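Local coordinates for protein peruvianin-I (Thevetia peruviana, PDB 6ORM) that is a germin-like protein of the cupin family found in latex, with proteolytic activity, and probably works as a cysteine peptidase, at residues A[103-114]-A[130-141]. Sequence-based numbering, arbitrary orientation.
Sequences EILEGFYSTNDN and PPGLMHFTVNVG
Pro-130 lays its CD over the centre of the Phe-108 ring, 3.6 Å from the centroid, a CH-pi contact. Leu-133 closes the type II turn that starts at Pro-130 and sends its two methyls apart: CD1 lies 3.7 Å from Phe-108 CD1, and CD2 meets Thr-111 CG2. Phe-37 of a third subunit also meets the Phe-108 ring, edge-to-face. Met-134 O accepts from Tyr-109 N at 2.9 Å. The Met-134 chain bends at its last torsion (chi3 55°), which brings CE to 3.5 Å from Tyr-109 CD1; the sulfur stands obliquely to the ring, a Met-aromatic contact. His-135 rests its CB near Phe-108 CB, and its ND1 is tied back to Leu-133 O in the ring plane. Here the antiparallel strands 104-109 and 135-139 pair as neighbours in the jelly-roll beta-barrel of the cupin fold. The hydrogen-bonded pairs are Gly-107 with Phe-136 and Leu-105 with Val-138. Phe-136 has CG between its backbone N and carbonyl carbon (chi1 63°), which folds the ring over Gly-107; Gly-107 CA lies 4.3 Å from the centroid of the Phe-136 ring, a CH-pi contact. Tyr-109 CE1 meets this ring at its edge, in plane. Cutting Phe-136 back to an alanine is likely to uncover the Gly-107 backbone and to leave the Tyr-109 ring without this neighbour. On the other face of the sheet, Thr-137 OG1 donates to Glu-106 OE1, though the modelled 2.4 Å between them is too short to trust, while its CG2 packs against Ile-104 CB at 3.6 Å. Asn-139 OD1 accepts from Gly-141 N in an Asx turn and from a water that Glu-103 N also binds; its ND2 donates to Gly-143 O. Val-140 N donates to Glu-103 O, and its CG1 lies 3.7 Å from Leu-105 CG.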
loop_
_atom_site.group_PDB
_atom_site.type_symbol
_atom_site.label_atom_id
_atom_site.label_comp_id
_atom_site.label_asym_id
_atom_site.label_seq_id
_atom_site.Cartn_x
_atom_site.Cartn_y
_atom_site.Cartn_z
ATOM N N GLU A 103 -1.111 -34.894 12.327
ATOM C CA GLU A 103 -1.088 -34.865 10.872
ATOM C C GLU A 103 -2.421 -34.366 10.342
ATOM O O GLU A 103 -3.482 -34.761 10.834
ATOM C CB GLU A 103 -0.793 -36.241 10.265
ATOM C CG GLU A 103 0.570 -36.793 10.597
ATOM C CD GLU A 103 0.845 -38.088 9.867
ATOM O OE1 GLU A 103 0.063 -38.434 8.956
ATOM O OE2 GLU A 103 1.840 -38.759 10.210
ATOM N N ILE A 104 -2.360 -33.496 9.335
ATOM C CA ILE A 104 -3.543 -32.831 8.813
ATOM C C ILE A 104 -3.548 -32.892 7.294
ATOM O O ILE A 104 -2.498 -32.963 6.647
ATOM C CB ILE A 104 -3.627 -31.360 9.274
ATOM C CG1 ILE A 104 -2.334 -30.620 8.922
ATOM C CG2 ILE A 104 -3.914 -31.274 10.755
ATOM C CD1 ILE A 104 -2.320 -29.164 9.334
ATOM N N LEU A 105 -4.753 -32.859 6.727
ATOM C CA LEU A 105 -4.946 -32.519 5.324
ATOM C C LEU A 105 -5.258 -31.031 5.245
ATOM O O LEU A 105 -6.221 -30.565 5.858
ATOM C CB LEU A 105 -6.079 -33.336 4.704
ATOM C CG LEU A 105 -5.781 -34.758 4.234
ATOM C CD1 LEU A 105 -6.964 -35.304 3.442
ATOM C CD2 LEU A 105 -4.501 -34.804 3.407
ATOM N N GLU A 106 -4.433 -30.290 4.511
ATOM C CA GLU A 106 -4.581 -28.850 4.356
ATOM C C GLU A 106 -4.741 -28.536 2.876
ATOM O O GLU A 106 -3.927 -28.975 2.058
ATOM C CB GLU A 106 -3.368 -28.117 4.939
ATOM C CG GLU A 106 -3.436 -26.605 4.848
ATOM C CD GLU A 106 -4.331 -25.992 5.902
ATOM O OE1 GLU A 106 -4.479 -26.598 6.986
ATOM O OE2 GLU A 106 -4.879 -24.900 5.648
ATOM N N GLY A 107 -5.785 -27.786 2.528
ATOM C CA GLY A 107 -6.000 -27.431 1.137
ATOM C C GLY A 107 -6.706 -26.104 0.972
ATOM O O GLY A 107 -7.399 -25.630 1.876
ATOM N N PHE A 108 -6.518 -25.506 -0.207
ATOM C CA PHE A 108 -7.269 -24.327 -0.616
ATOM C C PHE A 108 -7.728 -24.494 -2.059
ATOM O O PHE A 108 -7.160 -25.272 -2.829
ATOM C CB PHE A 108 -6.451 -23.031 -0.449
ATOM C CG PHE A 108 -5.411 -22.806 -1.519
ATOM C CD1 PHE A 108 -5.732 -22.157 -2.704
ATOM C CD2 PHE A 108 -4.102 -23.215 -1.325
ATOM C CE1 PHE A 108 -4.775 -21.946 -3.683
ATOM C CE2 PHE A 108 -3.138 -23.004 -2.300
ATOM C CZ PHE A 108 -3.477 -22.367 -3.480
ATOM N N TYR A 109 -8.779 -23.752 -2.413
ATOM C CA TYR A 109 -9.331 -23.729 -3.764
ATOM C C TYR A 109 -8.992 -22.402 -4.432
ATOM O O TYR A 109 -9.153 -21.339 -3.823
ATOM C CB TYR A 109 -10.851 -23.921 -3.746
ATOM C CG TYR A 109 -11.316 -25.188 -3.067
ATOM C CD1 TYR A 109 -11.435 -25.253 -1.685
ATOM C CD2 TYR A 109 -11.645 -26.317 -3.807
ATOM C CE1 TYR A 109 -11.864 -26.407 -1.059
ATOM C CE2 TYR A 109 -12.077 -27.476 -3.188
ATOM C CZ TYR A 109 -12.182 -27.514 -1.813
ATOM O OH TYR A 109 -12.610 -28.663 -1.189
ATOM N N SER A 110 -8.528 -22.467 -5.679
ATOM C CA SER A 110 -8.250 -21.256 -6.431
ATOM C C SER A 110 -9.540 -20.664 -6.999
ATOM O O SER A 110 -10.614 -21.268 -6.947
ATOM C CB SER A 110 -7.255 -21.541 -7.555
ATOM O OG SER A 110 -7.898 -22.131 -8.670
ATOM N N THR A 111 -9.421 -19.464 -7.563
ATOM C CA THR A 111 -10.545 -18.820 -8.232
ATOM C C THR A 111 -10.740 -19.316 -9.659
ATOM O O THR A 111 -11.616 -18.803 -10.363
ATOM C CB THR A 111 -10.362 -17.299 -8.239
ATOM O OG1 THR A 111 -9.140 -16.964 -8.908
ATOM C CG2 THR A 111 -10.329 -16.753 -6.810
ATOM N N ASN A 112 -9.931 -20.271 -10.111
ATOM C CA ASN A 112 -10.048 -20.842 -11.452
ATOM C C ASN A 112 -10.791 -22.170 -11.336
ATOM O O ASN A 112 -10.184 -23.233 -11.208
ATOM C CB ASN A 112 -8.676 -21.012 -12.092
ATOM C CG ASN A 112 -8.759 -21.472 -13.532
ATOM O OD1 ASN A 112 -9.825 -21.439 -14.144
ATOM N ND2 ASN A 112 -7.630 -21.905 -14.083
ATOM N N ASP A 113 -12.123 -22.101 -11.382
ATOM C CA ASP A 113 -12.997 -23.274 -11.245
ATOM C C ASP A 113 -12.697 -24.074 -9.980
ATOM O O ASP A 113 -12.866 -25.295 -9.952
ATOM C CB ASP A 113 -12.897 -24.186 -12.472
ATOM C CG ASP A 113 -13.475 -23.556 -13.719
ATOM O OD1 ASP A 113 -14.354 -22.673 -13.591
ATOM O OD2 ASP A 113 -13.054 -23.945 -14.829
ATOM N N ASN A 114 -12.270 -23.385 -8.921
ATOM C CA ASN A 114 -12.053 -24.005 -7.616
ATOM C C ASN A 114 -11.122 -25.211 -7.714
ATOM O O ASN A 114 -11.359 -26.254 -7.102
ATOM C CB ASN A 114 -13.383 -24.400 -6.966
ATOM C CG ASN A 114 -14.122 -23.213 -6.382
ATOM O OD1 ASN A 114 -13.587 -22.108 -6.319
ATOM N ND2 ASN A 114 -15.355 -23.439 -5.946
ATOM N N PRO A 130 -3.241 -18.388 -0.151
ATOM C CA PRO A 130 -3.353 -17.020 -0.674
ATOM C C PRO A 130 -4.522 -16.288 -0.040
ATOM O O PRO A 130 -5.469 -16.922 0.451
ATOM C CB PRO A 130 -3.570 -17.232 -2.182
ATOM C CG PRO A 130 -3.054 -18.608 -2.456
ATOM C CD PRO A 130 -3.319 -19.402 -1.215
ATOM N N PRO A 131 -4.497 -14.954 -0.032
ATOM C CA PRO A 131 -5.504 -14.197 0.728
ATOM C C PRO A 131 -6.917 -14.423 0.207
ATOM O O PRO A 131 -7.170 -14.376 -1.000
ATOM C CB PRO A 131 -5.065 -12.739 0.544
ATOM C CG PRO A 131 -4.234 -12.744 -0.701
ATOM C CD PRO A 131 -3.527 -14.068 -0.695
ATOM N N GLY A 132 -7.841 -14.665 1.137
ATOM C CA GLY A 132 -9.252 -14.722 0.830
ATOM C C GLY A 132 -9.742 -16.026 0.244
ATOM O O GLY A 132 -10.957 -16.187 0.070
ATOM N N LEU A 133 -8.847 -16.962 -0.064
ATOM C CA LEU A 133 -9.240 -18.169 -0.773
ATOM C C LEU A 133 -9.794 -19.207 0.195
ATOM O O LEU A 133 -9.293 -19.375 1.311
ATOM C CB LEU A 133 -8.054 -18.750 -1.546
ATOM C CG LEU A 133 -7.496 -17.881 -2.675
ATOM C CD1 LEU A 133 -6.598 -18.704 -3.592
ATOM C CD2 LEU A 133 -8.623 -17.220 -3.466
ATOM N N MET A 134 -10.838 -19.898 -0.253
ATOM C CA MET A 134 -11.480 -20.937 0.541
ATOM C C MET A 134 -10.487 -22.047 0.857
ATOM O O MET A 134 -9.753 -22.503 -0.022
ATOM C CB MET A 134 -12.682 -21.491 -0.231
ATOM C CG MET A 134 -13.497 -22.563 0.472
ATOM S SD MET A 134 -15.012 -22.899 -0.451
ATOM C CE MET A 134 -14.332 -23.300 -2.058
ATOM N N HIS A 135 -10.459 -22.475 2.117
ATOM C CA HIS A 135 -9.500 -23.477 2.555
ATOM C C HIS A 135 -10.113 -24.324 3.662
ATOM O O HIS A 135 -11.215 -24.052 4.147
ATOM C CB HIS A 135 -8.188 -22.833 3.025
ATOM C CG HIS A 135 -8.349 -21.903 4.186
ATOM N ND1 HIS A 135 -8.611 -20.558 4.031
ATOM C CD2 HIS A 135 -8.281 -22.121 5.520
ATOM C CE1 HIS A 135 -8.697 -19.988 5.220
ATOM N NE2 HIS A 135 -8.499 -20.914 6.140
ATOM N N PHE A 136 -9.373 -25.357 4.064
ATOM C CA PHE A 136 -9.834 -26.273 5.096
ATOM C C PHE A 136 -8.639 -26.995 5.697
ATOM O O PHE A 136 -7.565 -27.071 5.095
ATOM C CB PHE A 136 -10.833 -27.296 4.544
ATOM C CG PHE A 136 -10.248 -28.210 3.498
ATOM C CD1 PHE A 136 -9.566 -29.364 3.858
ATOM C CD2 PHE A 136 -10.385 -27.916 2.152
ATOM C CE1 PHE A 136 -9.026 -30.196 2.899
ATOM C CE2 PHE A 136 -9.849 -28.748 1.188
ATOM C CZ PHE A 136 -9.171 -29.887 1.561
ATOM N N THR A 137 -8.858 -27.543 6.889
ATOM C CA THR A 137 -7.937 -28.477 7.517
ATOM C C THR A 137 -8.737 -29.638 8.088
ATOM O O THR A 137 -9.788 -29.432 8.701
ATOM C CB THR A 137 -7.123 -27.812 8.637
ATOM O OG1 THR A 137 -6.588 -26.564 8.178
ATOM C CG2 THR A 137 -5.987 -28.713 9.070
ATOM N N VAL A 138 -8.249 -30.858 7.868
ATOM C CA VAL A 138 -8.848 -32.060 8.436
ATOM C C VAL A 138 -7.768 -32.822 9.190
ATOM O O VAL A 138 -6.653 -32.995 8.688
ATOM C CB VAL A 138 -9.495 -32.953 7.356
ATOM C CG1 VAL A 138 -10.114 -34.200 7.987
ATOM C CG2 VAL A 138 -10.544 -32.173 6.572
ATOM N N ASN A 139 -8.103 -33.276 10.395
ATOM C CA ASN A 139 -7.214 -34.111 11.195
ATOM C C ASN A 139 -7.238 -35.538 10.655
ATOM O O ASN A 139 -8.276 -36.205 10.703
ATOM C CB ASN A 139 -7.650 -34.072 12.658
ATOM C CG ASN A 139 -6.667 -34.758 13.588
ATOM O OD1 ASN A 139 -5.729 -35.423 13.149
ATOM N ND2 ASN A 139 -6.882 -34.599 14.889
ATOM N N VAL A 140 -6.102 -36.005 10.134
ATOM C CA VAL A 140 -5.993 -37.356 9.598
ATOM C C VAL A 140 -5.016 -38.221 10.391
ATOM O O VAL A 140 -4.749 -39.358 10.004
ATOM C CB VAL A 140 -5.612 -37.336 8.104
ATOM C CG1 VAL A 140 -6.719 -36.683 7.286
ATOM C CG2 VAL A 140 -4.285 -36.620 7.890
ATOM N N GLY A 141 -4.466 -37.703 11.490
ATOM C CA GLY A 141 -3.555 -38.444 12.326
ATOM C C GLY A 141 -4.191 -38.922 13.618
ATOM O O GLY A 141 -5.407 -38.860 13.815
HETATM O O HOH W 1 -3.261 -35.877 14.247
#